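Local coordinates for protein necrotic enteritis toxin B (Clostridium perfringens, PDB 4I0N) that is a pore-forming toxin with an alpha-hemolysin fold, probably inserting as an oligomer into host cell membranes, as related toxins do, at residues Arg86-Ser91 with Ile157-Asp162; Met79-Thr84 with Tyr179-Tyr184. All coordinates share one frame; numbering follows the deposited sequence.

Interaction 1: Arg86-Ser91 with Ile157-Asp162; sequences RINVKS and IQRKDD
Arg86 and Arg159 lay their guanidinium groups flat on each other, linking two strands of the antiparallel sheet in this alpha-hemolysin fold that do not pair directly. Strand 165-172 runs between them, hydrogen-bonded to strand 76-92 on one flank and to 154-162 on the other, so the contact spans it on one face of the sheet through side chains alone. The tight part is the stack: centres 3.7 Å apart, planes only 9° from parallel, with Arg159 NE 3.6 Å from Arg86 CZ. Both chains bend at chi3, and Arg159 carries CG between its backbone N and carbonyl carbon (chi1 48°), which lifts the chain off its own strand toward Arg86. Asp169 of the middle strand gathers the two cations: its carboxylate forms a salt bridge with Arg86 NE and a long, weak ion pair with Arg159 NE. Away from the stack the contact is loose. Lys160 is exposed and its chain runs off from 86-91, although its CG lies 3.9 Å above the Arg159 guanidinium plane, on the face opposite Arg86. Arg159 and Lys160 both face Ser167, forming a classic beta bulge. Asn88, buried beside the stack, meets Arg159 obliquely, amide and guanidinium planes 45° apart. Asn88 OD1 and Arg159 NH1 stand 3.7 Å apart, without a hydrogen bond between them, and both are instead hydrogen-bonded to Ser167 OG.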
ATOM      1  N   ARG A  86       2.304  -4.136   3.719  1.00  8.60           N
ATOM      2  CA  ARG A  86       0.905  -4.240   4.127  1.00  8.46           C
ATOM      3  C   ARG A  86       0.339  -2.862   4.435  1.00  9.00           C
ATOM      4  O   ARG A  86       0.960  -2.059   5.170  1.00  8.64           O
ATOM      5  CB  ARG A  86       0.754  -5.116   5.358  1.00  8.72           C
ATOM      6  CG  ARG A  86      -0.732  -5.251   5.782  1.00  8.82           C
ATOM      7  CD  ARG A  86      -0.889  -6.325   6.854  1.00  9.97           C
ATOM      8  NE  ARG A  86      -0.639  -7.643   6.289  1.00 11.73           N
ATOM      9  CZ  ARG A  86      -0.601  -8.778   6.986  1.00 15.27           C
ATOM     10  NH1 ARG A  86      -0.799  -8.775   8.297  1.00 16.28           N
ATOM     11  NH2 ARG A  86      -0.362  -9.929   6.361  1.00 13.75           N
ATOM     12  N   ILE A  87      -0.836  -2.591   3.874  1.00  8.54           N
ATOM     13  CA  ILE A  87      -1.496  -1.298   4.081  1.00  9.70           C
ATOM     14  C   ILE A  87      -2.860  -1.616   4.674  1.00  9.69           C
ATOM     15  O   ILE A  87      -3.642  -2.341   4.073  1.00  9.42           O
ATOM     16  CB  ILE A  87      -1.630  -0.498   2.750  1.00 10.26           C
ATOM     17  CG1 ILE A  87      -0.257   0.018   2.278  1.00 12.35           C
ATOM     18  CG2 ILE A  87      -2.605   0.710   2.900  1.00 12.36           C
ATOM     19  CD1 ILE A  87       0.508  -0.928   1.399  1.00 18.99           C
ATOM     20  N   ASN A  88      -3.136  -1.070   5.859  1.00  9.59           N
ATOM     21  CA  ASN A  88      -4.453  -1.229   6.463  1.00 10.22           C
ATOM     22  C   ASN A  88      -5.084   0.152   6.542  1.00 10.43           C
ATOM     23  O   ASN A  88      -4.421   1.122   6.941  1.00  9.54           O
ATOM     24  CB  ASN A  88      -4.363  -1.791   7.877  1.00 10.34           C
ATOM     25  CG  ASN A  88      -3.692  -3.148   7.954  1.00 13.82           C
ATOM     26  OD1 ASN A  88      -3.789  -3.979   7.054  1.00 13.77           O
ATOM     27  ND2 ASN A  88      -3.011  -3.383   9.059  1.00 17.67           N
ATOM     28  N   VAL A  89      -6.354   0.240   6.166  1.00  9.13           N
ATOM     29  CA  VAL A  89      -7.088   1.469   6.352  1.00  9.46           C
ATOM     30  C   VAL A  89      -8.295   1.109   7.226  1.00 10.25           C
ATOM     31  O   VAL A  89      -9.126   0.297   6.826  1.00 10.38           O
ATOM     32  CB  VAL A  89      -7.512   2.083   4.999  1.00  9.79           C
ATOM     33  CG1 VAL A  89      -8.298   3.344   5.228  1.00 10.48           C
ATOM     34  CG2 VAL A  89      -6.275   2.409   4.125  1.00  8.80           C
ATOM     35  N   LYS A  90      -8.372   1.697   8.419  1.00 10.31           N
ATOM     36  CA  LYS A  90      -9.411   1.358   9.380  1.00 11.08           C
ATOM     37  C   LYS A  90     -10.310   2.553   9.583  1.00 11.30           C
ATOM     38  O   LYS A  90      -9.839   3.673   9.620  1.00 10.51           O
ATOM     39  CB  LYS A  90      -8.819   0.935  10.730  1.00 12.11           C
ATOM     40  CG  LYS A  90      -8.049  -0.383  10.664  1.00 13.89           C
ATOM     41  CD  LYS A  90      -7.402  -0.668  12.013  1.00 18.26           C
ATOM     42  CE  LYS A  90      -6.613  -1.966  11.986  1.00 20.16           C
ATOM     43  NZ  LYS A  90      -5.873  -2.148  13.283  1.00 20.77           N
ATOM     44  N   SER A  91     -11.613   2.306   9.656  1.00 12.46           N
ATOM     45  CA  SER A  91     -12.571   3.343  10.008  1.00 12.16           C
ATOM     46  C   SER A  91     -13.086   3.067  11.431  1.00 14.00           C
ATOM     47  O   SER A  91     -13.371   1.915  11.807  1.00 13.94           O
ATOM     48  CB  SER A  91     -13.729   3.363   9.021  1.00 13.51           C
ATOM     49  OG  SER A  91     -14.653   4.373   9.356  1.00 13.24           O
ATOM     50  N   ILE A 157      -2.803  -8.143  -3.070  1.00  8.86           N
ATOM     51  CA  ILE A 157      -3.860  -9.044  -2.594  1.00  9.49           C
ATOM     52  C   ILE A 157      -4.700  -8.234  -1.624  1.00 10.51           C
ATOM     53  O   ILE A 157      -4.194  -7.801  -0.582  1.00  9.31           O
ATOM     54  CB  ILE A 157      -3.266 -10.280  -1.869  1.00  9.94           C
ATOM     55  CG1 ILE A 157      -2.298 -11.028  -2.815  1.00 11.57           C
ATOM     56  CG2 ILE A 157      -4.390 -11.192  -1.318  1.00 11.24           C
ATOM     57  CD1 ILE A 157      -1.283 -11.909  -2.100  1.00 16.09           C
ATOM     58  N   GLN A 158      -5.967  -7.989  -1.951  1.00 10.96           N
ATOM     59  CA  GLN A 158      -6.825  -7.369  -0.932  1.00 12.71           C
ATOM     60  C   GLN A 158      -7.216  -8.449   0.076  1.00 13.66           C
ATOM     61  O   GLN A 158      -7.993  -9.347  -0.236  1.00 15.12           O
ATOM     62  CB  GLN A 158      -8.054  -6.669  -1.511  1.00 12.85           C
ATOM     63  CG  GLN A 158      -8.820  -5.899  -0.408  1.00 13.68           C
ATOM     64  CD  GLN A 158      -9.948  -5.017  -0.920  1.00 16.45           C
ATOM     65  OE1 GLN A 158     -10.761  -5.441  -1.743  1.00 16.00           O
ATOM     66  NE2 GLN A 158     -10.016  -3.778  -0.406  1.00 14.59           N
ATOM     67  N   ARG A 159      -6.633  -8.381   1.265  1.00 13.93           N
ATOM     68  CA  ARG A 159      -6.754  -9.454   2.259  1.00 15.95           C
ATOM     69  C   ARG A 159      -7.930  -9.257   3.207  1.00 16.63           C
ATOM     70  O   ARG A 159      -8.429 -10.231   3.783  1.00 16.42           O
ATOM     71  CB  ARG A 159      -5.449  -9.603   3.042  1.00 16.23           C
ATOM     72  CG  ARG A 159      -4.888  -8.280   3.565  1.00 17.69           C
ATOM     73  CD  ARG A 159      -3.600  -8.469   4.351  1.00 21.85           C
ATOM     74  NE  ARG A 159      -3.800  -9.325   5.521  1.00 23.30           N
ATOM     75  CZ  ARG A 159      -4.246  -8.912   6.705  1.00 25.43           C
ATOM     76  NH1 ARG A 159      -4.556  -7.639   6.913  1.00 24.88           N
ATOM     77  NH2 ARG A 159      -4.388  -9.786   7.698  1.00 27.95           N
ATOM     78  N   LYS A 160      -8.370  -8.008   3.362  1.00 16.02           N
ATOM     79  CA  LYS A 160      -9.573  -7.707   4.157  1.00 17.04           C
ATOM     80  C   LYS A 160     -10.410  -6.639   3.466  1.00 16.44           C
ATOM     81  O   LYS A 160      -9.876  -5.697   2.878  1.00 14.86           O
ATOM     82  CB  LYS A 160      -9.209  -7.230   5.577  1.00 16.84           C
ATOM     83  CG  LYS A 160      -8.396  -8.223   6.416  1.00 19.74           C
ATOM     84  CD  LYS A 160      -9.247  -9.394   6.899  1.00 25.27           C
ATOM     85  CE  LYS A 160      -8.367 -10.465   7.534  1.00 28.15           C
ATOM     86  NZ  LYS A 160      -9.183 -11.581   8.079  1.00 30.63           N
ATOM     87  N   ASP A 161     -11.731  -6.816   3.511  1.00 17.15           N
ATOM     88  CA  ASP A 161     -12.640  -5.858   2.902  1.00 18.10           C
ATOM     89  C   ASP A 161     -13.962  -5.904   3.658  1.00 19.42           C
ATOM     90  O   ASP A 161     -14.955  -6.463   3.172  1.00 20.46           O
ATOM     91  CB  ASP A 161     -12.843  -6.166   1.410  1.00 19.26           C
ATOM     92  N   ASP A 162     -13.968  -5.358   4.876  1.00 19.19           N
ATOM     93  CA  ASP A 162     -15.209  -5.302   5.637  1.00 18.98           C
ATOM     94  C   ASP A 162     -15.556  -3.875   6.046  1.00 17.82           C
ATOM     95  O   ASP A 162     -14.870  -2.937   5.636  1.00 16.42           O
ATOM     96  CB  ASP A 162     -15.231  -6.291   6.812  1.00 20.62           C
ATOM     97  CG  ASP A 162     -14.207  -5.990   7.875  1.00 23.37           C
ATOM     98  OD1 ASP A 162     -13.983  -4.814   8.219  1.00 26.66           O
ATOM     99  OD2 ASP A 162     -13.643  -6.959   8.432  1.00 27.79           O
TER

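Interaction 2: Met79-Thr84 with Tyr179-Tyr184; sequences MKWPET and YNIDSY
Ile181 has the most surface buried here, setting its two branches against Glu83 and Trp81 where strand 76-92 turns a corner. Its CG2 methyl reaches the six-membered ring of Trp81 at the edge, near the ring plane, 3.9 Å from Trp81 CH2. The other branch, with CG1 between the backbone N and carbonyl carbon (chi1 67°), carries CD1 to 4.1 Å from Glu83 OE2. No hydrogen bond crosses: this is apolar contact plus the flank of a carboxylate whose charge is met otherwise. Glu83 OE2 forms a salt bridge with Lys171, while OE1 takes a 2.6 Å hydrogen bond from Thr84 OG1, arriving 45° out of the carboxylate plane; together these would hold the group's rotation. Ile181 itself sits in a type I beta turn from Asn180 to Ser183, reinforced by an Asx turn in which Asp182 N donates to Asn180 OD1. Trp81 is further held by NE1 bonding to Asn263 and by edge-to-face rings of Phe172 and Phe193. At the corner, Glu83 forms with Thr84 a classic beta bulge opposite Phe246 of strand 236-255, and the 179-184 turn, in the long loop after strand 165-172, packs against it.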
ATOM      1  N   MET A  79      21.689  -9.255   2.438  1.00 11.97           N
ATOM      2  CA  MET A  79      20.838  -8.224   1.861  1.00 11.37           C
ATOM      3  C   MET A  79      19.475  -8.283   2.530  1.00 10.56           C
ATOM      4  O   MET A  79      18.753  -9.278   2.389  1.00 10.70           O
ATOM      5  CB  MET A  79      20.699  -8.456   0.351  1.00 10.86           C
ATOM      6  CG  MET A  79      19.668  -7.519  -0.332  1.00 10.32           C
ATOM      7  SD  MET A  79      19.637  -7.883  -2.101  1.00 15.65           S
ATOM      8  CE  MET A  79      18.027  -7.262  -2.580  1.00 13.06           C
ATOM      9  N   LYS A  80      19.134  -7.231   3.278  1.00 10.45           N
ATOM     10  CA  LYS A  80      17.798  -7.096   3.822  1.00  9.63           C
ATOM     11  C   LYS A  80      16.912  -6.411   2.782  1.00  9.27           C
ATOM     12  O   LYS A  80      17.288  -5.364   2.241  1.00  9.93           O
ATOM     13  CB  LYS A  80      17.821  -6.288   5.128  1.00 10.41           C
ATOM     14  CG  LYS A  80      16.444  -6.236   5.792  1.00  9.48           C
ATOM     15  CD  LYS A  80      16.453  -5.458   7.082  1.00 12.00           C
ATOM     16  CE  LYS A  80      16.599  -3.941   6.867  1.00 12.38           C
ATOM     17  NZ  LYS A  80      15.367  -3.322   6.270  1.00  9.51           N
ATOM     18  N   TRP A  81      15.717  -6.952   2.543  1.00  8.68           N
ATOM     19  CA  TRP A  81      14.878  -6.468   1.447  1.00  8.15           C
ATOM     20  C   TRP A  81      13.401  -6.643   1.831  1.00  8.76           C
ATOM     21  O   TRP A  81      13.098  -7.462   2.701  1.00  8.30           O
ATOM     22  CB  TRP A  81      15.234  -7.208   0.141  1.00  7.09           C
ATOM     23  CG  TRP A  81      14.957  -8.680   0.183  1.00  9.40           C
ATOM     24  CD1 TRP A  81      15.706  -9.652   0.796  1.00  9.67           C
ATOM     25  CD2 TRP A  81      13.827  -9.337  -0.384  1.00  9.48           C
ATOM     26  NE1 TRP A  81      15.111 -10.889   0.617  1.00  9.81           N
ATOM     27  CE2 TRP A  81      13.944 -10.717  -0.081  1.00 10.15           C
ATOM     28  CE3 TRP A  81      12.710  -8.888  -1.113  1.00 10.73           C
ATOM     29  CZ2 TRP A  81      12.995 -11.665  -0.491  1.00  8.66           C
ATOM     30  CZ3 TRP A  81      11.770  -9.823  -1.538  1.00 11.02           C
ATOM     31  CH2 TRP A  81      11.925 -11.208  -1.226  1.00  9.08           C
ATOM     32  N   PRO A  82      12.501  -5.834   1.235  1.00  8.15           N
ATOM     33  CA  PRO A  82      11.092  -5.897   1.628  1.00  8.91           C
ATOM     34  C   PRO A  82      10.330  -6.964   0.848  1.00  9.28           C
ATOM     35  O   PRO A  82      10.224  -6.894  -0.389  1.00  9.78           O
ATOM     36  CB  PRO A  82      10.580  -4.494   1.290  1.00  8.33           C
ATOM     37  CG  PRO A  82      11.378  -4.100   0.102  1.00  7.80           C
ATOM     38  CD  PRO A  82      12.778  -4.672   0.369  1.00  9.66           C
ATOM     39  N   GLU A  83       9.829  -7.963   1.568  1.00  9.23           N
ATOM     40  CA  GLU A  83       9.137  -9.060   0.915  1.00  8.96           C
ATOM     41  C   GLU A  83       7.646  -8.773   0.807  1.00  8.35           C
ATOM     42  O   GLU A  83       7.012  -9.205  -0.161  1.00  8.98           O
ATOM     43  CB  GLU A  83       9.434 -10.396   1.618  1.00  9.28           C
ATOM     44  CG  GLU A  83       8.875 -11.640   0.879  1.00  9.16           C
ATOM     45  CD  GLU A  83       7.412 -11.925   1.196  1.00 11.01           C
ATOM     46  OE1 GLU A  83       6.884 -11.376   2.197  1.00 10.72           O
ATOM     47  OE2 GLU A  83       6.786 -12.699   0.430  1.00 13.38           O
ATOM     48  N   THR A  84       7.090  -8.050   1.786  1.00  8.27           N
ATOM     49  CA  THR A  84       5.664  -7.666   1.774  1.00  8.49           C
ATOM     50  C   THR A  84       5.475  -6.256   2.325  1.00  8.05           C
ATOM     51  O   THR A  84       5.975  -5.929   3.417  1.00  8.57           O
ATOM     52  CB  THR A  84       4.735  -8.665   2.584  1.00  9.75           C
ATOM     53  OG1 THR A  84       4.741  -9.963   1.957  1.00 13.27           O
ATOM     54  CG2 THR A  84       3.275  -8.143   2.617  1.00  8.78           C
ATOM     55  N   TYR A 179      13.353 -16.294 -10.068  1.00 13.42           N
ATOM     56  CA  TYR A 179      13.673 -16.771  -8.716  1.00 12.64           C
ATOM     57  C   TYR A 179      12.682 -16.224  -7.708  1.00 12.32           C
ATOM     58  O   TYR A 179      12.281 -15.071  -7.774  1.00 11.97           O
ATOM     59  CB  TYR A 179      15.107 -16.401  -8.334  1.00 12.76           C
ATOM     60  CG  TYR A 179      16.106 -17.164  -9.160  1.00 14.21           C
ATOM     61  CD1 TYR A 179      16.156 -18.565  -9.115  1.00 14.66           C
ATOM     62  CD2 TYR A 179      16.988 -16.493 -10.009  1.00 14.74           C
ATOM     63  CE1 TYR A 179      17.085 -19.274  -9.912  1.00 17.58           C
ATOM     64  CE2 TYR A 179      17.889 -17.184 -10.793  1.00 17.62           C
ATOM     65  CZ  TYR A 179      17.941 -18.561 -10.734  1.00 19.08           C
ATOM     66  OH  TYR A 179      18.845 -19.217 -11.529  1.00 22.13           O
ATOM     67  N   ASN A 180      12.282 -17.058  -6.766  1.00 11.68           N
ATOM     68  CA  ASN A 180      11.328 -16.610  -5.757  1.00 11.02           C
ATOM     69  C   ASN A 180      11.819 -17.063  -4.379  1.00 10.59           C
ATOM     70  O   ASN A 180      12.862 -17.704  -4.262  1.00 10.70           O
ATOM     71  CB  ASN A 180       9.934 -17.178  -6.093  1.00 10.87           C
ATOM     72  CG  ASN A 180       9.927 -18.708  -6.195  1.00 11.44           C
ATOM     73  OD1 ASN A 180      10.304 -19.401  -5.257  1.00 14.04           O
ATOM     74  ND2 ASN A 180       9.536 -19.232  -7.360  1.00 11.88           N
ATOM     75  N   ILE A 181      11.078 -16.743  -3.324  1.00 10.77           N
ATOM     76  CA  ILE A 181      11.551 -17.080  -1.974  1.00 11.40           C
ATOM     77  C   ILE A 181      11.668 -18.583  -1.699  1.00 12.19           C
ATOM     78  O   ILE A 181      12.271 -18.972  -0.696  1.00 12.80           O
ATOM     79  CB  ILE A 181      10.695 -16.412  -0.853  1.00 11.00           C
ATOM     80  CG1 ILE A 181       9.283 -16.999  -0.849  1.00 11.08           C
ATOM     81  CG2 ILE A 181      10.695 -14.863  -1.019  1.00 12.22           C
ATOM     82  CD1 ILE A 181       8.375 -16.438   0.252  1.00 12.93           C
ATOM     83  N   ASP A 182      11.073 -19.416  -2.556  1.00 12.64           N
ATOM     84  CA  ASP A 182      11.217 -20.866  -2.417  1.00 13.96           C
ATOM     85  C   ASP A 182      12.257 -21.501  -3.332  1.00 14.13           C
ATOM     86  O   ASP A 182      12.443 -22.716  -3.277  1.00 14.56           O
ATOM     87  CB  ASP A 182       9.869 -21.572  -2.624  1.00 14.53           C
ATOM     88  CG  ASP A 182       8.829 -21.151  -1.598  1.00 17.94           C
ATOM     89  OD1 ASP A 182       9.088 -21.290  -0.376  1.00 20.95           O
ATOM     90  OD2 ASP A 182       7.760 -20.678  -2.024  1.00 20.55           O
ATOM     91  N   SER A 183      12.926 -20.714  -4.188  1.00 13.96           N
ATOM     92  CA  SER A 183      13.832 -21.295  -5.193  1.00 14.04           C
ATOM     93  C   SER A 183      14.977 -22.025  -4.506  1.00 15.45           C
ATOM     94  O   SER A 183      15.475 -21.572  -3.477  1.00 15.43           O
ATOM     95  CB  SER A 183      14.380 -20.234  -6.167  1.00 14.56           C
ATOM     96  OG  SER A 183      13.329 -19.686  -6.945  1.00 12.26           O
ATOM     97  N   TYR A 184      15.358 -23.174  -5.047  1.00 16.62           N
ATOM     98  CA  TYR A 184      16.402 -23.978  -4.426  1.00 18.84           C
ATOM     99  C   TYR A 184      17.140 -24.841  -5.433  1.00 19.56           C
ATOM    100  O   TYR A 184      16.537 -25.634  -6.160  1.00 20.73           O
ATOM    101  CB  TYR A 184      15.846 -24.833  -3.262  1.00 20.07           C
ATOM    102  CG  TYR A 184      16.933 -25.639  -2.589  1.00 23.25           C
ATOM    103  CD1 TYR A 184      17.837 -25.024  -1.726  1.00 23.51           C
ATOM    104  CD2 TYR A 184      17.086 -27.008  -2.853  1.00 25.85           C
ATOM    105  CE1 TYR A 184      18.866 -25.749  -1.119  1.00 25.09           C
ATOM    106  CE2 TYR A 184      18.113 -27.744  -2.253  1.00 28.60           C
ATOM    107  CZ  TYR A 184      18.992 -27.105  -1.379  1.00 29.36           C
ATOM    108  OH  TYR A 184      20.009 -27.817  -0.779  1.00 31.65           O
TER

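In the fold
Interactions 1 and 2 share strand 76-92, which is broken by a bulge: residues 79-84 serve interaction 2 and 86-91, one residue further on, serve interaction 1. Their centres are 23 Å apart, interaction 1 about 9 Å and interaction 2 about 19 Å from the centre of the chain. Along the sequence the order is 79-84, 86-91, 157-162, 179-184, so the outer pair encloses the inner. Strand 165-172 adjoins both: it separates the partners of interaction 1 and leads into the loop that supplies 179-184. One long strand thus ties a neighbouring part of its sheet and a peripheral loop into the same leukocidin/hemolysin-family body.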